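Local atomic coordinates of aminotransferase (Streptomyces pactum, PDB entry 4ZM4), a protein that belongs to the class-III aminotransferase family of pyridoxal-phosphate-dependent enzymes, forms a two-chain assembly and holds its cofactor in an alpha/beta fold. Residues Glu125-Ala128 against Ser129-Leu133; Ile227-Pro231 against Gly232-Leu236; Ala323-Gly326 against Lys327-Ser330; Pro332-Tyr335 against Glu336-Asp340; Arg388-Ala391 against Ala392-Phe396. The protein carries 1 engineered substitution. All coordinates share one frame; numbering follows the deposited sequence.

In the fold
Five local contacts follow one another along the chain, each within a helix or at one of its ends, first turn or last, in this class-III aminotransferase fold. Contact 1 lies in helix 123-138, beside the ligand pocket, and contact 2 leads into helix 233-244, with about 24 Å between their centres. Contacts 3 and 4 sit at the end of helix 315-329 and the start of helix 334-355. Their centres are about 14 Å apart, and they touch where Ile328 meets Leu334 and Tyr335. Contact 5, at the end of helix 387-393, reaches contact 2 through Leu390 and Ile227. This touch joins parts of the chain far apart in sequence, while that between 3 and 4 joins two successive helices.

Contact 1. Residues Glu125-Ala128 against Ser129-Leu133; sequences EAVA and SALRL
Val127 and Leu131 stand side by side on one flank of helix 123-138, pointing the same way, with Val127 CG1 4.0 Å from Leu131 CD1. That branch of the valine is anti to its own nitrogen (chi1 162°), which carries it along the helix toward the leucine. The side chain of Val127 comes within about 5 Å of the bound P3B, so this apolar pair lies close to the ligand pocket.

The backbone supplies four successive alpha-helical bonds: Ser129, Ala130, Leu131 and Arg132 donate to the carbonyls of Glu125, Ala126, Val127 and Ala128. The bond from Leu131 N to Val127 O, at 2.9 Å, runs nearly along the C=O axis. Aliphatic carbons pack close to the same oxygens. Ala130 CB is 3.3 Å from Ala126 O, Leu131 CG is 3.5 Å from Val127 O, and Arg132 CG lies 3.6 Å from Ala128 O.

Polar ends find their partners beyond this stretch. Ser129 OG is hydrogen-bonded to His307 ND1. Glu125 OE1 takes the backbone N-H of Asn121, while OE2 bonds Ser122 OG of the second subunit. Arg132 NH2 forms a salt bridge with Glu155 of the second subunit and also bonds its Trp153 O.

The chemistry is therefore divided: an apolar pair of which Val127 lies near the ligand, and buried carboxylate and guanidinium groups whose partners lie partly across the dimer interface. The carboxylate of Glu155 of the second subunit probably offsets the charge that Arg132 brings into this buried position.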
# COMPACT_ATOMS: atom_id res chain seq x y z
N GLU B 125 0.56 4.60 3.62
CA GLU B 125 -0.67 5.20 3.06
C GLU B 125 -1.58 5.73 4.17
O GLU B 125 -2.11 6.83 4.07
CB GLU B 125 -1.46 4.18 2.21
CG GLU B 125 -0.88 3.86 0.86
CD GLU B 125 -1.72 2.86 0.06
OE1 GLU B 125 -2.64 2.22 0.63
OE2 GLU B 125 -1.46 2.73 -1.15
N ALA B 126 -1.75 4.94 5.22
CA ALA B 126 -2.61 5.32 6.33
C ALA B 126 -2.12 6.58 7.02
O ALA B 126 -2.92 7.48 7.32
CB ALA B 126 -2.73 4.20 7.32
N VAL B 127 -0.81 6.67 7.25
CA VAL B 127 -0.22 7.88 7.80
C VAL B 127 -0.46 9.09 6.89
O VAL B 127 -0.86 10.17 7.36
CB VAL B 127 1.31 7.64 8.04
CG1 VAL B 127 2.10 8.94 8.20
CG2 VAL B 127 1.51 6.75 9.27
N ALA B 128 -0.17 8.95 5.59
CA ALA B 128 -0.25 10.14 4.70
C ALA B 128 -1.66 10.71 4.75
O ALA B 128 -1.83 11.91 4.87
CB ALA B 128 0.16 9.82 3.26
N SER B 129 -2.68 9.84 4.71
CA SER B 129 -4.08 10.34 4.72
C SER B 129 -4.49 10.86 6.06
O SER B 129 -5.20 11.87 6.12
CB SER B 129 -5.03 9.29 4.20
OG SER B 129 -4.97 9.19 2.77
N ALA B 130 -3.97 10.27 7.14
CA ALA B 130 -4.21 10.76 8.47
C ALA B 130 -3.65 12.18 8.68
O ALA B 130 -4.31 13.05 9.33
CB ALA B 130 -3.61 9.83 9.50
N LEU B 131 -2.42 12.41 8.19
CA LEU B 131 -1.83 13.76 8.28
C LEU B 131 -2.63 14.77 7.47
O LEU B 131 -2.83 15.91 7.90
CB LEU B 131 -0.35 13.76 7.90
CG LEU B 131 0.50 12.98 8.92
CD1 LEU B 131 1.98 12.95 8.48
CD2 LEU B 131 0.39 13.53 10.33
N ARG B 132 -3.07 14.36 6.28
CA ARG B 132 -3.89 15.23 5.46
C ARG B 132 -5.17 15.56 6.20
O ARG B 132 -5.63 16.70 6.17
CB ARG B 132 -4.18 14.60 4.11
CG ARG B 132 -3.06 14.73 3.09
CD ARG B 132 -3.51 14.16 1.76
NE ARG B 132 -2.41 14.11 0.81
CZ ARG B 132 -2.40 13.35 -0.30
NH1 ARG B 132 -3.43 12.60 -0.64
NH2 ARG B 132 -1.32 13.36 -1.08
N LEU B 133 -5.76 14.57 6.86
CA LEU B 133 -7.01 14.79 7.62
C LEU B 133 -6.79 15.83 8.70
O LEU B 133 -7.61 16.74 8.84
CB LEU B 133 -7.51 13.48 8.24
CG LEU B 133 -8.78 13.54 9.08
CD1 LEU B 133 -9.95 14.09 8.25
CD2 LEU B 133 -9.12 12.17 9.65

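Contact 2. Residues Ile227-Pro231 against Gly232-Leu236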
# COMPACT_ATOMS: atom_id res chain seq x y z
N ILE B 227 12.34 2.18 22.91
CA ILE B 227 12.35 3.19 23.97
C ILE B 227 10.92 3.59 24.33
O ILE B 227 10.27 4.34 23.59
CB ILE B 227 13.20 4.42 23.57
CG1 ILE B 227 14.60 3.97 23.16
CG2 ILE B 227 13.28 5.39 24.74
CD1 ILE B 227 15.48 5.06 22.58
N PRO B 228 10.45 3.13 25.49
CA PRO B 228 9.15 3.57 25.93
C PRO B 228 9.13 5.06 26.28
O PRO B 228 10.18 5.70 26.43
CB PRO B 228 8.89 2.71 27.17
CG PRO B 228 10.24 2.42 27.72
CD PRO B 228 11.20 2.44 26.56
N PRO B 229 7.93 5.62 26.39
CA PRO B 229 7.88 7.04 26.74
C PRO B 229 8.24 7.20 28.21
O PRO B 229 7.87 6.36 29.04
CB PRO B 229 6.43 7.40 26.48
CG PRO B 229 5.68 6.13 26.74
CD PRO B 229 6.60 5.00 26.39
N ALA B 230 8.97 8.27 28.54
CA ALA B 230 9.28 8.60 29.92
C ALA B 230 7.99 8.86 30.69
O ALA B 230 6.99 9.30 30.11
CB ALA B 230 10.17 9.83 29.98
N PRO B 231 7.99 8.59 31.99
CA PRO B 231 6.84 8.90 32.85
C PRO B 231 6.30 10.31 32.59
O PRO B 231 7.06 11.28 32.63
CB PRO B 231 7.41 8.81 34.27
CG PRO B 231 8.57 7.86 34.16
CD PRO B 231 9.14 8.08 32.78
N GLY B 232 5.01 10.40 32.27
CA GLY B 232 4.33 11.67 32.01
C GLY B 232 4.45 12.30 30.62
O GLY B 232 3.83 13.34 30.36
N PHE B 233 5.26 11.70 29.73
CA PHE B 233 5.52 12.33 28.45
C PHE B 233 4.31 12.30 27.53
O PHE B 233 3.94 13.33 26.95
CB PHE B 233 6.73 11.75 27.76
CG PHE B 233 7.22 12.58 26.63
CD1 PHE B 233 7.86 13.78 26.88
CD2 PHE B 233 7.02 12.18 25.31
CE1 PHE B 233 8.36 14.54 25.82
CE2 PHE B 233 7.48 12.95 24.26
CZ PHE B 233 8.16 14.13 24.52
N LEU B 234 3.67 11.15 27.39
CA LEU B 234 2.45 11.08 26.59
C LEU B 234 1.35 11.96 27.17
O LEU B 234 0.58 12.57 26.43
CB LEU B 234 1.95 9.64 26.45
CG LEU B 234 2.91 8.70 25.72
CD1 LEU B 234 2.30 7.30 25.68
CD2 LEU B 234 3.21 9.20 24.31
N GLN B 235 1.27 12.02 28.49
CA GLN B 235 0.25 12.83 29.15
C GLN B 235 0.50 14.29 28.73
O GLN B 235 -0.45 15.02 28.42
CB GLN B 235 0.32 12.67 30.68
CG GLN B 235 -0.13 11.28 31.17
CD GLN B 235 0.85 10.14 30.89
OE1 GLN B 235 1.99 10.34 30.42
NE2 GLN B 235 0.43 8.93 31.24
N LEU B 236 1.77 14.68 28.76
CA LEU B 236 2.17 16.03 28.43
C LEU B 236 1.80 16.35 27.00
O LEU B 236 1.34 17.46 26.71
CB LEU B 236 3.67 16.22 28.65
CG LEU B 236 4.24 17.61 28.30
CD1 LEU B 236 3.59 18.71 29.12
CD2 LEU B 236 5.75 17.63 28.49
O HOH W 1 4.38 8.58 29.15
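Pro229 is the first residue of the incoming loop to meet the helix, its ring lying against Leu234. The two side chains cross obliquely, with Pro229 CG 3.7 Å from Leu234 CD1 and Pro229 CB 3.8 Å from Leu234 CG. Leu234 CG sits anti to the carbonyl carbon (chi1 -63°), which swings its branches back over the proline.

Ala230 follows and carries the polar part of the contact on its carbonyl. Ala230 O accepts Phe233 N at 3.0 Å, in a fairly straight bond that closes the turn. The same oxygen accepts a hydrogen bond from a water 2.9 Å away. This water accepts Leu234 N and donates to Gln235 OE1, each 3.2 Å from it, so it serves an N-H of the first helical turn and ties the Gln235 amide back to the loop. Phe233 CB rests 3.4 Å from Ala230 O, while the phenyl ring leads off to meet Trp195 with the planes nearly perpendicular.

Pro231 and Gly232 occupy the two central positions of the turn. Gly232 has a positive phi of 83°, a conformation that favours glycine.

Together they make a type II beta turn from Ala230 to Phe233 with Gly232 as N-cap, leading into helix 233-244, which connects the adjacent parallel strands 212-217 and 247-251 in a beta-alpha-beta crossover.

Contact 3. Residues Ala323-Gly326 against Lys327-Ser330; sequences AMLG and KIRS
Ile328 lays its longer branch back along the preceding turn, CG1 resting 3.4 Å from Met324 O. With CG1 placed anti to the carbonyl carbon (chi1 -71°) and CD1 extended beyond it, the terminal methyl is carried toward two side chains at once. It comes 4.2 Å from Leu325 CD2 and 4.4 Å from Met324 CG, a loose apolar cluster on the buried side of helix 315-329. Val280 lies against Met324 and Ile328, while Ile107 and Leu110 of helix 98-110 meet Leu325.

Lys327 and Arg329 start from the same helix but send their ends away from it. Lys327 CB passes 3.3 Å from Ala323 O, and the extended chain then delivers NZ to the carboxylates of Glu78 and Asp76, with a cation-pi contact to Phe72 as well. Arg329, likewise extended, forms a salt bridge with Glu109. Both charges thus fasten the helix to segments that precede it in sequence.

The backbone keeps the alpha-helical spacing throughout: Lys327, Ile328, Arg329 and Ser330 donate to Ala323, Met324, Leu325 and Gly326. The last bond, Ser330 N to Gly326 O, is 3.1 Å long and more bent (140°), and a weak second bond from the same N-H goes to Lys327 O. Ser330 OG turns back to donate to Lys327 O over only 2.6 Å.

A bent last bond and a serine hydroxyl folded onto the carbonyl three residues back mark this as the C-terminal turn of an alpha helix, here at the end of helix 315-329.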
# COMPACT_ATOMS: atom_id res chain seq x y z
N ALA B 323 -10.91 -12.08 11.09
CA ALA B 323 -10.38 -13.32 11.66
C ALA B 323 -9.32 -13.05 12.74
O ALA B 323 -9.32 -13.70 13.78
CB ALA B 323 -9.80 -14.21 10.56
N MET B 324 -8.45 -12.07 12.51
CA MET B 324 -7.32 -11.85 13.41
C MET B 324 -7.80 -11.18 14.66
O MET B 324 -7.47 -11.61 15.76
CB MET B 324 -6.26 -11.00 12.72
CG MET B 324 -4.99 -10.81 13.53
SD MET B 324 -4.09 -12.34 13.92
CE MET B 324 -2.51 -11.65 14.45
N LEU B 325 -8.59 -10.12 14.51
CA LEU B 325 -9.08 -9.41 15.69
C LEU B 325 -10.14 -10.26 16.43
O LEU B 325 -10.23 -10.19 17.65
CB LEU B 325 -9.61 -8.03 15.33
CG LEU B 325 -8.62 -7.01 14.77
CD1 LEU B 325 -9.24 -5.62 14.66
CD2 LEU B 325 -7.36 -6.94 15.62
N GLY B 326 -10.92 -11.06 15.69
CA GLY B 326 -11.82 -12.04 16.29
C GLY B 326 -11.10 -13.04 17.14
O GLY B 326 -11.46 -13.26 18.30
N LYS B 327 -10.02 -13.59 16.60
CA LYS B 327 -9.15 -14.49 17.39
C LYS B 327 -8.58 -13.85 18.66
O LYS B 327 -8.65 -14.45 19.74
CB LYS B 327 -7.99 -15.00 16.54
CG LYS B 327 -7.01 -15.87 17.29
CD LYS B 327 -6.13 -16.66 16.35
CE LYS B 327 -5.09 -17.44 17.11
NZ LYS B 327 -4.20 -18.15 16.15
N ILE B 328 -8.01 -12.65 18.52
CA ILE B 328 -7.42 -11.94 19.68
C ILE B 328 -8.48 -11.66 20.78
O ILE B 328 -8.24 -11.83 21.99
CB ILE B 328 -6.79 -10.61 19.25
CG1 ILE B 328 -5.51 -10.87 18.46
CG2 ILE B 328 -6.50 -9.71 20.46
CD1 ILE B 328 -4.94 -9.63 17.79
N ARG B 329 -9.65 -11.24 20.33
CA ARG B 329 -10.77 -10.94 21.23
C ARG B 329 -11.20 -12.18 22.01
O ARG B 329 -11.55 -12.07 23.19
CB ARG B 329 -11.94 -10.42 20.41
CG ARG B 329 -13.18 -10.01 21.19
CD ARG B 329 -14.27 -10.06 20.11
NE ARG B 329 -15.47 -9.29 20.09
CZ ARG B 329 -16.45 -9.48 19.20
NH1 ARG B 329 -16.41 -10.48 18.34
NH2 ARG B 329 -17.54 -8.68 19.23
N SER B 330 -11.12 -13.35 21.39
CA SER B 330 -11.55 -14.59 22.02
C SER B 330 -10.56 -15.12 23.04
O SER B 330 -10.82 -16.11 23.69
CB SER B 330 -11.83 -15.65 20.94
OG SER B 330 -10.62 -16.09 20.34

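Contact 4. Residues Pro332-Tyr335 against Glu336-Asp340; sequences PDLY and ERLED
Arg337 folds its guanidinium back over Leu334, so that one face of the flat group covers Leu334 CA. This is the N-terminal turn of helix 334-355, with Asp333 at the N-cap position, although its carboxylate makes no capping bond. A bend at chi3 of Arg337 (26°) turns the chain end across Leu334 at about a right angle and leaves NH2 3.8 Å from Leu334 CD1.

Leu338 meets the same leucine from the next turn, on a skewed course, its CD1 3.7 Å from Leu334 CG. That methyl also touches Tyr335, which runs alongside Leu338 and points the same way, and Tyr335 CD1 lies 3.9 Å from Leu338 CD1. The tyrosine hydroxyl continues to Phe257 O, to which it is hydrogen-bonded. Glu339 departs from the turn to make a salt bridge with Arg364.

On the exposed side Asp333 and Glu336 lie side by side and point the same way, their carboxylate planes 24° apart. Asp333 OD1 and Glu336 OE1 approach to 3.6 Å, a like-charged pair that would probably be unfavourable if both are ionised.

In the backbone, Asp333 O accepts a well-aligned bond from Arg337 N and a weak one from Glu336 N. A water in the plane of the guanidinium, at its edge, links the two residues: it accepts Asp333 N at 3.2 Å and, weakly, Arg337 NH1 at 2.8 Å.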
# COMPACT_ATOMS: atom_id res chain seq x y z
N PRO B 332 -8.83 -13.84 26.18
CA PRO B 332 -8.77 -12.70 27.10
C PRO B 332 -7.51 -12.67 27.97
O PRO B 332 -7.17 -11.61 28.48
CB PRO B 332 -10.03 -12.87 27.96
CG PRO B 332 -10.34 -14.32 27.90
CD PRO B 332 -9.89 -14.80 26.55
N ASP B 333 -6.79 -13.77 28.07
CA ASP B 333 -5.48 -13.77 28.78
C ASP B 333 -4.24 -13.79 27.85
O ASP B 333 -3.13 -14.02 28.30
CB ASP B 333 -5.42 -14.94 29.79
CG ASP B 333 -6.50 -14.84 30.86
OD1 ASP B 333 -6.78 -13.72 31.36
OD2 ASP B 333 -7.12 -15.87 31.17
N LEU B 334 -4.42 -13.44 26.58
CA LEU B 334 -3.33 -13.49 25.58
C LEU B 334 -2.16 -12.62 25.97
O LEU B 334 -1.01 -13.07 25.99
CB LEU B 334 -3.86 -13.05 24.21
CG LEU B 334 -2.86 -12.99 23.05
CD1 LEU B 334 -2.18 -14.32 22.80
CD2 LEU B 334 -3.58 -12.51 21.80
N TYR B 335 -2.47 -11.37 26.33
CA TYR B 335 -1.43 -10.37 26.61
C TYR B 335 -0.68 -10.68 27.90
O TYR B 335 0.48 -10.31 28.04
CB TYR B 335 -2.00 -8.95 26.52
CG TYR B 335 -2.43 -8.68 25.10
CD1 TYR B 335 -1.52 -8.21 24.16
CD2 TYR B 335 -3.71 -9.01 24.66
CE1 TYR B 335 -1.88 -7.98 22.83
CE2 TYR B 335 -4.09 -8.81 23.35
CZ TYR B 335 -3.17 -8.28 22.43
OH TYR B 335 -3.55 -8.06 21.11
N GLU B 336 -1.31 -11.42 28.82
CA GLU B 336 -0.62 -11.93 30.01
C GLU B 336 0.38 -13.04 29.66
O GLU B 336 1.49 -13.06 30.21
CB GLU B 336 -1.62 -12.45 31.04
CG GLU B 336 -2.08 -11.37 32.00
CD GLU B 336 -3.40 -11.70 32.72
OE1 GLU B 336 -3.67 -12.88 33.05
OE2 GLU B 336 -4.18 -10.74 32.96
N ARG B 337 -0.00 -13.95 28.78
CA ARG B 337 0.90 -15.00 28.34
C ARG B 337 2.04 -14.44 27.47
O ARG B 337 3.17 -14.89 27.58
CB ARG B 337 0.14 -16.07 27.55
CG ARG B 337 -0.44 -17.17 28.41
CD ARG B 337 -1.70 -17.85 27.86
NE ARG B 337 -1.86 -17.82 26.40
CZ ARG B 337 -3.02 -17.63 25.77
NH1 ARG B 337 -4.14 -17.40 26.43
NH2 ARG B 337 -3.05 -17.64 24.44
N LEU B 338 1.73 -13.48 26.59
CA LEU B 338 2.77 -12.82 25.79
C LEU B 338 3.78 -12.16 26.69
O LEU B 338 4.96 -12.17 26.41
CB LEU B 338 2.16 -11.79 24.81
CG LEU B 338 1.31 -12.39 23.68
CD1 LEU B 338 0.49 -11.32 22.98
CD2 LEU B 338 2.15 -13.15 22.67
N GLU B 339 3.30 -11.57 27.78
CA GLU B 339 4.18 -10.92 28.75
C GLU B 339 5.14 -11.92 29.39
O GLU B 339 6.34 -11.63 29.52
CB GLU B 339 3.34 -10.15 29.80
CG GLU B 339 4.12 -9.62 31.00
CD GLU B 339 5.28 -8.70 30.67
OE1 GLU B 339 5.21 -7.98 29.65
OE2 GLU B 339 6.25 -8.67 31.45
N ASP B 340 4.64 -13.11 29.74
CA ASP B 340 5.50 -14.19 30.28
C ASP B 340 6.54 -14.63 29.26
O ASP B 340 7.70 -14.86 29.60
CB ASP B 340 4.69 -15.43 30.70
CG ASP B 340 3.68 -15.15 31.82
OD1 ASP B 340 3.81 -14.13 32.53
OD2 ASP B 340 2.74 -15.96 31.97
O HOH W 2 -6.80 -16.78 26.88

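Contact 5. Residues Arg388-Ala391 against Ala392-Phe396; sequences RQLA and ALVDF
Leu390 takes chi1 170°, placing CG anti to its nitrogen and bringing its end round toward Val394. In Val394 (chi1 171°) the two methyls divide: CG2 faces back to the helix and CG1 turns to Phe396. Val394 CG2 settles 3.3 Å from Leu390 O and 4.1 Å from Leu390 CD1. CG1 lies over the centre of the Phe396 ring, 3.7 Å above its plane, and the ring's CE2 in turn comes 3.6 Å from Ala391 O.

The backbone bonds record the helix running out. Ala392 N still reaches Arg388 O, four residues back, at 3.2 Å. Leu393 N and Val394 N then bond to Leu390 O and Ala391 O, only three back, with each donor well above the carbonyl plane, so the last turn tightens toward 3-10 geometry before the chain straightens.

Helix 387-393 ends here and helix 396-408 begins at once, with Asp395 as its N-cap. At this junction Leu393 and Asp395 form backbone bonds with Lys375 and Leu373, the latter from strand 368-373, while Arg388 makes a salt bridge with Glu147, just past strand 142-146.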
# COMPACT_ATOMS: atom_id res chain seq x y z
N ARG B 388 19.71 9.12 20.13
CA ARG B 388 21.12 9.52 20.24
C ARG B 388 21.79 8.92 21.46
O ARG B 388 22.89 8.39 21.37
CB ARG B 388 21.26 11.03 20.30
CG ARG B 388 21.36 11.64 18.92
CD ARG B 388 20.84 13.05 18.92
NE ARG B 388 20.62 13.48 17.56
CZ ARG B 388 21.57 13.93 16.74
NH1 ARG B 388 22.84 14.02 17.16
NH2 ARG B 388 21.26 14.29 15.48
N GLN B 389 21.13 9.00 22.61
CA GLN B 389 21.67 8.44 23.83
C GLN B 389 21.90 6.93 23.70
O GLN B 389 22.91 6.43 24.16
CB GLN B 389 20.77 8.77 25.03
CG GLN B 389 20.81 10.24 25.48
CD GLN B 389 19.97 10.54 26.75
OE1 GLN B 389 19.30 9.67 27.32
NE2 GLN B 389 20.03 11.79 27.19
N LEU B 390 20.98 6.22 23.06
CA LEU B 390 21.08 4.76 22.93
C LEU B 390 22.13 4.36 21.92
O LEU B 390 22.94 3.47 22.18
CB LEU B 390 19.74 4.14 22.54
CG LEU B 390 19.71 2.65 22.14
CD1 LEU B 390 20.22 1.74 23.25
CD2 LEU B 390 18.29 2.27 21.75
N ALA B 391 22.12 5.03 20.77
CA ALA B 391 23.09 4.71 19.71
C ALA B 391 24.50 4.85 20.19
O ALA B 391 25.37 4.12 19.76
CB ALA B 391 22.86 5.60 18.48
N ALA B 392 24.73 5.78 21.11
CA ALA B 392 26.08 6.09 21.58
C ALA B 392 26.66 4.97 22.42
O ALA B 392 27.84 4.82 22.48
CB ALA B 392 26.11 7.41 22.34
N LEU B 393 25.81 4.19 23.08
CA LEU B 393 26.27 3.07 23.93
C LEU B 393 26.59 1.82 23.15
O LEU B 393 27.26 0.91 23.67
CB LEU B 393 25.20 2.71 24.95
CG LEU B 393 24.67 3.83 25.88
CD1 LEU B 393 23.57 3.30 26.79
CD2 LEU B 393 25.78 4.43 26.72
N VAL B 394 26.16 1.79 21.89
CA VAL B 394 26.07 0.54 21.14
C VAL B 394 27.30 0.29 20.27
O VAL B 394 27.85 1.20 19.68
CB VAL B 394 24.79 0.49 20.29
CG1 VAL B 394 24.80 -0.71 19.36
CG2 VAL B 394 23.57 0.44 21.18
N ASP B 395 27.73 -0.95 20.24
CA ASP B 395 28.85 -1.38 19.42
C ASP B 395 28.30 -2.02 18.15
O ASP B 395 28.09 -3.23 18.09
CB ASP B 395 29.71 -2.39 20.20
CG ASP B 395 31.00 -2.77 19.48
OD1 ASP B 395 31.10 -2.54 18.26
OD2 ASP B 395 31.91 -3.29 20.15
N PHE B 396 28.05 -1.20 17.13
CA PHE B 396 27.38 -1.66 15.89
C PHE B 396 28.14 -2.72 15.11
O PHE B 396 27.54 -3.70 14.68
CB PHE B 396 26.96 -0.48 15.01
CG PHE B 396 25.80 0.30 15.55
CD1 PHE B 396 24.50 -0.15 15.39
CD2 PHE B 396 26.00 1.46 16.29
CE1 PHE B 396 23.42 0.55 15.91
CE2 PHE B 396 24.92 2.16 16.83
CZ PHE B 396 23.64 1.71 16.63